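Local coordinates for protein transcriptional regulator (Vibrio virus VP882, PDB 7DWM) that probably binds DNA as a dimeric LuxR-type transcription factor of vibriophage, carrying the small signal molecule 3,5-dimethylpyrazin-2-ol in its PAS domain, at residues A[170-175]-A[179-184]; A[162-167]-A[185-190]. All blocks are in the same frame, centred on the assembly; numbering follows the deposited sequence.

Interaction 1. Residues A[170-175]-A[179-184]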
ATOM      1  N   PHE A 170       8.582 -15.720 -10.992  1.00 47.11           N
ATOM      2  CA  PHE A 170       8.321 -14.356 -10.544  1.00 41.98           C
ATOM      3  C   PHE A 170       8.386 -13.380 -11.707  1.00 52.13           C
ATOM      4  O   PHE A 170       7.518 -12.512 -11.858  1.00 48.66           O
ATOM      5  CB  PHE A 170       9.322 -13.955  -9.453  1.00 49.63           C
ATOM      6  CG  PHE A 170       9.041 -12.610  -8.825  1.00 39.95           C
ATOM      7  CD1 PHE A 170       9.579 -11.448  -9.359  1.00 38.67           C
ATOM      8  CD2 PHE A 170       8.236 -12.513  -7.701  1.00 57.58           C
ATOM      9  CE1 PHE A 170       9.316 -10.217  -8.783  1.00 59.41           C
ATOM     10  CE2 PHE A 170       7.971 -11.285  -7.122  1.00 43.04           C
ATOM     11  CZ  PHE A 170       8.510 -10.138  -7.664  1.00 44.00           C
ATOM     12  N   PHE A 171       9.408 -13.512 -12.550  1.00 52.35           N
ATOM     13  CA  PHE A 171       9.527 -12.557 -13.646  1.00 44.01           C
ATOM     14  C   PHE A 171       8.659 -12.925 -14.849  1.00 64.25           C
ATOM     15  O   PHE A 171       8.277 -12.037 -15.619  1.00 56.51           O
ATOM     16  CB  PHE A 171      10.994 -12.386 -14.031  1.00 53.32           C
ATOM     17  CG  PHE A 171      11.778 -11.611 -13.013  1.00 62.44           C
ATOM     18  CD1 PHE A 171      11.416 -10.312 -12.691  1.00 69.79           C
ATOM     19  CD2 PHE A 171      12.850 -12.185 -12.352  1.00 57.51           C
ATOM     20  CE1 PHE A 171      12.119  -9.595 -11.741  1.00 60.36           C
ATOM     21  CE2 PHE A 171      13.558 -11.471 -11.405  1.00 63.04           C
ATOM     22  CZ  PHE A 171      13.192 -10.175 -11.100  1.00 64.29           C
ATOM     23  N   LEU A 172       8.336 -14.207 -15.027  1.00 56.58           N
ATOM     24  CA  LEU A 172       7.389 -14.601 -16.067  1.00 53.23           C
ATOM     25  C   LEU A 172       6.014 -14.001 -15.805  1.00 57.02           C
ATOM     26  O   LEU A 172       5.390 -13.426 -16.704  1.00 73.11           O
ATOM     27  CB  LEU A 172       7.299 -16.126 -16.143  1.00 48.78           C
ATOM     28  CG  LEU A 172       8.184 -16.896 -17.125  1.00 59.47           C
ATOM     29  CD1 LEU A 172       7.566 -18.256 -17.382  1.00 56.95           C
ATOM     30  CD2 LEU A 172       8.378 -16.135 -18.431  1.00 62.72           C
ATOM     31  N   LEU A 173       5.523 -14.134 -14.570  1.00 54.32           N
ATOM     32  CA  LEU A 173       4.241 -13.559 -14.179  1.00 60.78           C
ATOM     33  C   LEU A 173       4.226 -12.036 -14.231  1.00 60.59           C
ATOM     34  O   LEU A 173       3.156 -11.441 -14.064  1.00 58.59           O
ATOM     35  CB  LEU A 173       3.876 -14.025 -12.768  1.00 48.31           C
ATOM     36  CG  LEU A 173       3.656 -15.526 -12.590  1.00 51.24           C
ATOM     37  CD1 LEU A 173       3.479 -15.876 -11.120  1.00 45.69           C
ATOM     38  CD2 LEU A 173       2.457 -15.985 -13.399  1.00 52.60           C
ATOM     39  N   ARG A 174       5.373 -11.394 -14.449  1.00 57.82           N
ATOM     40  CA  ARG A 174       5.477  -9.940 -14.435  1.00 60.24           C
ATOM     41  C   ARG A 174       5.845  -9.373 -15.805  1.00 67.39           C
ATOM     42  O   ARG A 174       6.473  -8.315 -15.898  1.00 56.42           O
ATOM     43  CB  ARG A 174       6.481  -9.488 -13.376  1.00 50.80           C
ATOM     44  CG  ARG A 174       5.831  -9.022 -12.079  1.00 62.69           C
ATOM     45  CD  ARG A 174       6.590  -9.509 -10.851  1.00 63.99           C
ATOM     46  NE  ARG A 174       5.754  -9.493  -9.653  1.00 55.59           N
ATOM     47  CZ  ARG A 174       5.301 -10.585  -9.046  1.00 63.03           C
ATOM     48  NH1 ARG A 174       5.611 -11.785  -9.521  1.00 57.02           N
ATOM     49  NH2 ARG A 174       4.540 -10.482  -7.964  1.00 48.13           N
ATOM     50  N   GLY A 175       5.471 -10.076 -16.874  1.00 53.41           N
ATOM     51  CA  GLY A 175       5.571  -9.558 -18.223  1.00 52.37           C
ATOM     52  C   GLY A 175       6.917  -9.689 -18.900  1.00 65.40           C
ATOM     53  O   GLY A 175       7.075  -9.183 -20.019  1.00 68.87           O
ATOM     54  N   LYS A 179      14.097 -14.152 -22.854  1.00 72.36           N
ATOM     55  CA  LYS A 179      15.350 -13.448 -23.112  1.00 57.87           C
ATOM     56  C   LYS A 179      15.572 -12.326 -22.105  1.00 59.37           C
ATOM     57  O   LYS A 179      16.707 -12.084 -21.673  1.00 62.28           O
ATOM     58  CB  LYS A 179      15.342 -12.894 -24.536  1.00 71.04           C
ATOM     59  CG  LYS A 179      16.672 -12.973 -25.249  1.00 72.36           C
ATOM     60  CD  LYS A 179      16.480 -13.354 -26.704  1.00 84.07           C
ATOM     61  CE  LYS A 179      15.726 -12.268 -27.456  1.00103.39           C
ATOM     62  NZ  LYS A 179      16.393 -10.938 -27.371  1.00 86.10           N
ATOM     63  N   ASP A 180      14.492 -11.663 -21.682  1.00 59.92           N
ATOM     64  CA  ASP A 180      14.605 -10.675 -20.614  1.00 48.55           C
ATOM     65  C   ASP A 180      15.091 -11.322 -19.326  1.00 63.94           C
ATOM     66  O   ASP A 180      15.972 -10.791 -18.642  1.00 63.27           O
ATOM     67  CB  ASP A 180      13.260  -9.983 -20.388  1.00 69.01           C
ATOM     68  CG  ASP A 180      12.825  -9.145 -21.577  1.00 68.67           C
ATOM     69  OD1 ASP A 180      13.693  -8.746 -22.383  1.00 79.66           O
ATOM     70  OD2 ASP A 180      11.609  -8.883 -21.701  1.00 77.26           O
ATOM     71  N   ILE A 181      14.517 -12.475 -18.977  1.00 67.99           N
ATOM     72  CA  ILE A 181      14.928 -13.179 -17.767  1.00 60.40           C
ATOM     73  C   ILE A 181      16.368 -13.660 -17.896  1.00 61.44           C
ATOM     74  O   ILE A 181      17.141 -13.614 -16.931  1.00 67.39           O
ATOM     75  CB  ILE A 181      13.950 -14.329 -17.470  1.00 66.76           C
ATOM     76  CG1 ILE A 181      12.523 -13.776 -17.377  1.00 45.24           C
ATOM     77  CG2 ILE A 181      14.343 -15.051 -16.188  1.00 57.48           C
ATOM     78  CD1 ILE A 181      11.504 -14.756 -16.847  1.00 64.03           C
ATOM     79  N   ALA A 182      16.747 -14.143 -19.084  1.00 52.56           N
ATOM     80  CA  ALA A 182      18.139 -14.506 -19.331  1.00 53.04           C
ATOM     81  C   ALA A 182      19.067 -13.334 -19.051  1.00 60.21           C
ATOM     82  O   ALA A 182      20.137 -13.505 -18.456  1.00 72.83           O
ATOM     83  CB  ALA A 182      18.305 -14.988 -20.772  1.00 50.22           C
ATOM     84  N   GLY A 183      18.672 -12.134 -19.481  1.00 59.44           N
ATOM     85  CA  GLY A 183      19.452 -10.951 -19.155  1.00 66.33           C
ATOM     86  C   GLY A 183      19.508 -10.689 -17.662  1.00 61.17           C
ATOM     87  O   GLY A 183      20.577 -10.446 -17.097  1.00 68.36           O
ATOM     88  N   MET A 184      18.347 -10.734 -17.002  1.00 55.10           N
ATOM     89  CA  MET A 184      18.276 -10.380 -15.585  1.00 67.31           C
ATOM     90  C   MET A 184      19.064 -11.343 -14.704  1.00 67.49           C
ATOM     91  O   MET A 184      19.601 -10.930 -13.671  1.00 84.38           O
ATOM     92  CB  MET A 184      16.819 -10.322 -15.129  1.00 57.90           C
ATOM     93  CG  MET A 184      15.973  -9.333 -15.903  1.00 67.05           C
ATOM     94  SD  MET A 184      14.225  -9.446 -15.488  1.00 90.14           S
ATOM     95  CE  MET A 184      14.117  -8.202 -14.207  1.00 79.42           C
TER
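Phe-171, near the C-terminal end of helix 163-172, reaches across to Ile-181 and Met-184 of helix 178-185 in a mostly buried, apolar contact. Its ring has a neighbour over each face. The thioether of Met-184 lies over one: SD is 4.1 Å from the Phe-171 ring centroid and nearly on the ring normal, a Met-aromatic contact. Met-184 CE makes a CH-pi contact nearer the rim, 3.5 Å from Phe-171 CE1, because the chain of Met-184 bends at its last torsion (chi3 93°). Over the opposite face sits CD1 of Phe-170. At the root of the Phe-171 side chain, Ile-181 CD1 comes within 3.7 Å of Phe-171 CB. Leu-172 follows, its side chain crossing that of Ile-181 at about a right angle, with Leu-172 CD2 3.8 Å from Ile-181 CD1. These residues bring together the first two helices of the LuxR-family helix-turn-helix domain, and helices 189-203 and 208-217 complete the core by touching Leu-172 through Ile-196 and Leu-211. Leu-143 of the second subunit also packs on Phe-171 and Met-184. Further on, Arg-174 turns back over the helix end: NH1 donates to a lone pair of Phe-170 O at 3.1 Å, nearly straight at 166°, and the guanidinium lies against a face of the Phe-170 ring. Arg-174 NE forms a salt bridge with Glu-135 of the second subunit. At Gly-175 the backbone takes positive phi, the C-prime position of a Schellman motif that terminates the helix and starts the chain toward helix 178-185.

Interaction 2. Residues A[162-167]-A[185-190]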
ATOM      1  N   THR A 162      12.227 -24.845  -7.402  1.00 59.71           N
ATOM      2  CA  THR A 162      13.550 -24.509  -6.907  1.00 42.24           C
ATOM      3  C   THR A 162      13.691 -22.991  -6.800  1.00 59.37           C
ATOM      4  O   THR A 162      12.782 -22.226  -7.139  1.00 72.47           O
ATOM      5  CB  THR A 162      14.623 -25.105  -7.813  1.00 56.35           C
ATOM      6  OG1 THR A 162      14.705 -24.346  -9.026  1.00 60.65           O
ATOM      7  CG2 THR A 162      14.292 -26.551  -8.142  1.00 42.01           C
ATOM      8  N   GLU A 163      14.853 -22.544  -6.324  1.00 57.45           N
ATOM      9  CA  GLU A 163      15.066 -21.111  -6.151  1.00 68.87           C
ATOM     10  C   GLU A 163      15.126 -20.396  -7.496  1.00 59.42           C
ATOM     11  O   GLU A 163      14.451 -19.377  -7.701  1.00 51.26           O
ATOM     12  CB  GLU A 163      16.344 -20.870  -5.347  1.00 68.01           C
ATOM     13  CG  GLU A 163      16.195 -21.157  -3.860  1.00 77.43           C
ATOM     14  CD  GLU A 163      17.149 -20.345  -3.006  1.00107.46           C
ATOM     15  OE1 GLU A 163      16.827 -20.101  -1.825  1.00100.88           O
ATOM     16  OE2 GLU A 163      18.221 -19.953  -3.514  1.00111.41           O
ATOM     17  N   ARG A 164      15.907 -20.931  -8.437  1.00 47.94           N
ATOM     18  CA  ARG A 164      15.974 -20.316  -9.758  1.00 61.46           C
ATOM     19  C   ARG A 164      14.631 -20.399 -10.470  1.00 56.76           C
ATOM     20  O   ARG A 164      14.238 -19.462 -11.175  1.00 59.79           O
ATOM     21  CB  ARG A 164      17.066 -20.969 -10.604  1.00 54.95           C
ATOM     22  CG  ARG A 164      17.083 -20.478 -12.050  1.00 78.45           C
ATOM     23  CD  ARG A 164      18.138 -21.181 -12.880  1.00 62.54           C
ATOM     24  NE  ARG A 164      19.458 -21.069 -12.271  1.00 77.20           N
ATOM     25  CZ  ARG A 164      20.522 -21.758 -12.665  1.00 69.75           C
ATOM     26  NH1 ARG A 164      21.685 -21.592 -12.051  1.00 74.09           N
ATOM     27  NH2 ARG A 164      20.426 -22.612 -13.676  1.00 82.96           N
ATOM     28  N   GLU A 165      13.909 -21.509 -10.294  1.00 48.55           N
ATOM     29  CA  GLU A 165      12.581 -21.626 -10.886  1.00 47.86           C
ATOM     30  C   GLU A 165      11.627 -20.604 -10.288  1.00 50.71           C
ATOM     31  O   GLU A 165      10.794 -20.029 -10.999  1.00 52.25           O
ATOM     32  CB  GLU A 165      12.045 -23.044 -10.693  1.00 47.88           C
ATOM     33  CG  GLU A 165      12.647 -24.057 -11.661  1.00 40.13           C
ATOM     34  CD  GLU A 165      12.485 -25.494 -11.197  1.00 53.61           C
ATOM     35  OE1 GLU A 165      13.054 -26.391 -11.853  1.00 70.03           O
ATOM     36  OE2 GLU A 165      11.788 -25.730 -10.185  1.00 52.53           O
ATOM     37  N   GLU A 166      11.739 -20.358  -8.981  1.00 56.77           N
ATOM     38  CA  GLU A 166      10.934 -19.316  -8.353  1.00 45.50           C
ATOM     39  C   GLU A 166      11.243 -17.947  -8.945  1.00 55.06           C
ATOM     40  O   GLU A 166      10.328 -17.156  -9.203  1.00 50.75           O
ATOM     41  CB  GLU A 166      11.154 -19.321  -6.840  1.00 51.36           C
ATOM     42  CG  GLU A 166      10.361 -20.402  -6.117  1.00 59.28           C
ATOM     43  CD  GLU A 166      10.307 -20.193  -4.616  1.00 58.58           C
ATOM     44  OE1 GLU A 166      11.247 -19.584  -4.063  1.00 60.99           O
ATOM     45  OE2 GLU A 166       9.324 -20.641  -3.989  1.00 71.93           O
ATOM     46  N   LEU A 167      12.526 -17.645  -9.166  1.00 51.78           N
ATOM     47  CA  LEU A 167      12.891 -16.370  -9.785  1.00 53.11           C
ATOM     48  C   LEU A 167      12.313 -16.259 -11.194  1.00 60.30           C
ATOM     49  O   LEU A 167      11.710 -15.237 -11.568  1.00 54.81           O
ATOM     50  CB  LEU A 167      14.412 -16.229  -9.823  1.00 59.86           C
ATOM     51  CG  LEU A 167      15.067 -15.254  -8.844  1.00 81.11           C
ATOM     52  CD1 LEU A 167      14.993 -15.795  -7.429  1.00 86.31           C
ATOM     53  CD2 LEU A 167      16.510 -14.995  -9.234  1.00 69.46           C
ATOM     54  N   LEU A 185      19.145 -12.618 -15.079  1.00 63.76           N
ATOM     55  CA  LEU A 185      19.862 -13.604 -14.278  1.00 64.71           C
ATOM     56  C   LEU A 185      21.236 -13.942 -14.842  1.00 69.14           C
ATOM     57  O   LEU A 185      21.954 -14.752 -14.248  1.00 75.40           O
ATOM     58  CB  LEU A 185      19.040 -14.893 -14.140  1.00 55.07           C
ATOM     59  CG  LEU A 185      17.544 -14.817 -13.824  1.00 75.12           C
ATOM     60  CD1 LEU A 185      17.000 -16.215 -13.576  1.00 60.75           C
ATOM     61  CD2 LEU A 185      17.270 -13.915 -12.631  1.00 54.18           C
ATOM     62  N   GLY A 186      21.625 -13.333 -15.957  1.00 71.15           N
ATOM     63  CA  GLY A 186      22.956 -13.548 -16.504  1.00 71.27           C
ATOM     64  C   GLY A 186      23.229 -14.964 -16.961  1.00 71.11           C
ATOM     65  O   GLY A 186      24.350 -15.462 -16.798  1.00 73.44           O
ATOM     66  N   ARG A 187      22.234 -15.624 -17.543  1.00 66.40           N
ATOM     67  CA  ARG A 187      22.416 -16.934 -18.145  1.00 65.26           C
ATOM     68  C   ARG A 187      21.917 -16.883 -19.580  1.00 74.06           C
ATOM     69  O   ARG A 187      21.261 -15.926 -20.000  1.00 63.40           O
ATOM     70  CB  ARG A 187      21.691 -18.032 -17.353  1.00 66.18           C
ATOM     71  CG  ARG A 187      22.090 -18.096 -15.885  1.00 85.88           C
ATOM     72  CD  ARG A 187      23.405 -18.845 -15.688  1.00 58.98           C
ATOM     73  NE  ARG A 187      23.353 -20.207 -16.213  1.00 71.66           N
ATOM     74  CZ  ARG A 187      23.633 -21.292 -15.498  1.00 86.54           C
ATOM     75  NH1 ARG A 187      23.557 -22.495 -16.055  1.00 67.95           N
ATOM     76  NH2 ARG A 187      23.989 -21.178 -14.226  1.00 83.58           N
ATOM     77  N   SER A 188      22.170 -17.940 -20.333  1.00 57.43           N
ATOM     78  CA  SER A 188      21.741 -17.938 -21.747  1.00 72.54           C
ATOM     79  C   SER A 188      20.234 -18.153 -21.850  1.00 76.85           C
ATOM     80  O   SER A 188      19.656 -18.713 -20.947  1.00 72.50           O
ATOM     81  CB  SER A 188      22.485 -18.971 -22.513  1.00 70.60           C
ATOM     82  OG  SER A 188      21.754 -20.172 -22.572  1.00 67.49           O
ATOM     83  N   PRO A 189      19.583 -17.776 -22.960  1.00 81.51           N
ATOM     84  CA  PRO A 189      18.160 -18.007 -23.139  1.00 78.56           C
ATOM     85  C   PRO A 189      17.816 -19.499 -23.095  1.00 59.19           C
ATOM     86  O   PRO A 189      16.785 -19.815 -22.622  1.00 66.78           O
ATOM     87  CB  PRO A 189      17.903 -17.391 -24.510  1.00 61.36           C
ATOM     88  CG  PRO A 189      18.896 -16.295 -24.545  1.00 62.91           C
ATOM     89  CD  PRO A 189      20.136 -16.975 -24.028  1.00 66.25           C
ATOM     90  N   ARG A 190      18.678 -20.375 -23.600  1.00 63.05           N
ATOM     91  CA  ARG A 190      18.383 -21.823 -23.540  1.00 64.31           C
ATOM     92  C   ARG A 190      18.247 -22.237 -22.078  1.00 64.91           C
ATOM     93  O   ARG A 190      17.328 -22.961 -21.770  1.00 57.48           O
ATOM     94  CB  ARG A 190      19.567 -22.619 -24.085  1.00 60.58           C
ATOM     95  CG  ARG A 190      19.623 -22.734 -25.597  1.00 87.39           C
ATOM     96  CD  ARG A 190      20.912 -23.394 -26.055  1.00114.64           C
ATOM     97  NE  ARG A 190      22.098 -22.973 -25.320  1.00118.91           N
ATOM     98  CZ  ARG A 190      23.095 -22.256 -25.828  1.00118.26           C
ATOM     99  NH1 ARG A 190      24.120 -21.920 -25.068  1.00104.47           N
ATOM    100  NH2 ARG A 190      23.063 -21.866 -27.087  1.00113.07           N
TER
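Leu-167 and Leu-185 make the close-packed part of this small contact, meeting methyl to methyl with Leu-167 CD2 3.6 Å from Leu-185 CD2. Leu-185 CG is anti to the carbonyl carbon (chi1 -45°), which carries its CD2 branch toward Leu-167. Ile-192 of helix 189-203 also touches Leu-185, while Pro-225 of the same chain and Leu-142 of the second subunit pack on Leu-167. The solvent side is looser. There the exposed side chains of Arg-164 and Arg-187 cross at about a right angle, Arg-164 lying over one face of the Arg-187 guanidinium with the two planes 63° apart. Both groups are positive donors and do not hydrogen-bond to each other, so this side probably adds little cohesion. The helix starts are held separately: Thr-162 and Glu-165 form a capping box, Glu-165 N donating to Thr-162 OG1 at 3.2 Å and Thr-162 N back to Glu-165 OE2, and Glu-165 is tied to helix 189-203 by salt bridges with Arg-198 and Lys-202. Gly-186 closes helix 178-185 in a Schellman motif and Ser-188 sits at the N-cap of the next helix, its OG weakly bonded to Thr-191 N, making 186-188 the turn of a LuxR-type helix-turn-helix.

How the interactions relate
Both contacts hold helix 163-172 against the helix-turn-helix unit of the LuxR-family domain, with centres about 9 Å apart. Interaction 1 uses its C-terminal part and faces the body of helix 178-185; interaction 2 uses its N-terminal part and faces the turn that leads into helix 189-203. The first is core, built from an aromatic ring, a thioether and aliphatic branches. The second is a surface contact, a single leucine pair beside two charged side chains. They join directly across the turn, where Ala-182 O probably accepts from Arg-187 N and Ala-182 CB packs on Pro-189. The second subunit reaches interaction 1 broadly but interaction 2 only at Leu-167.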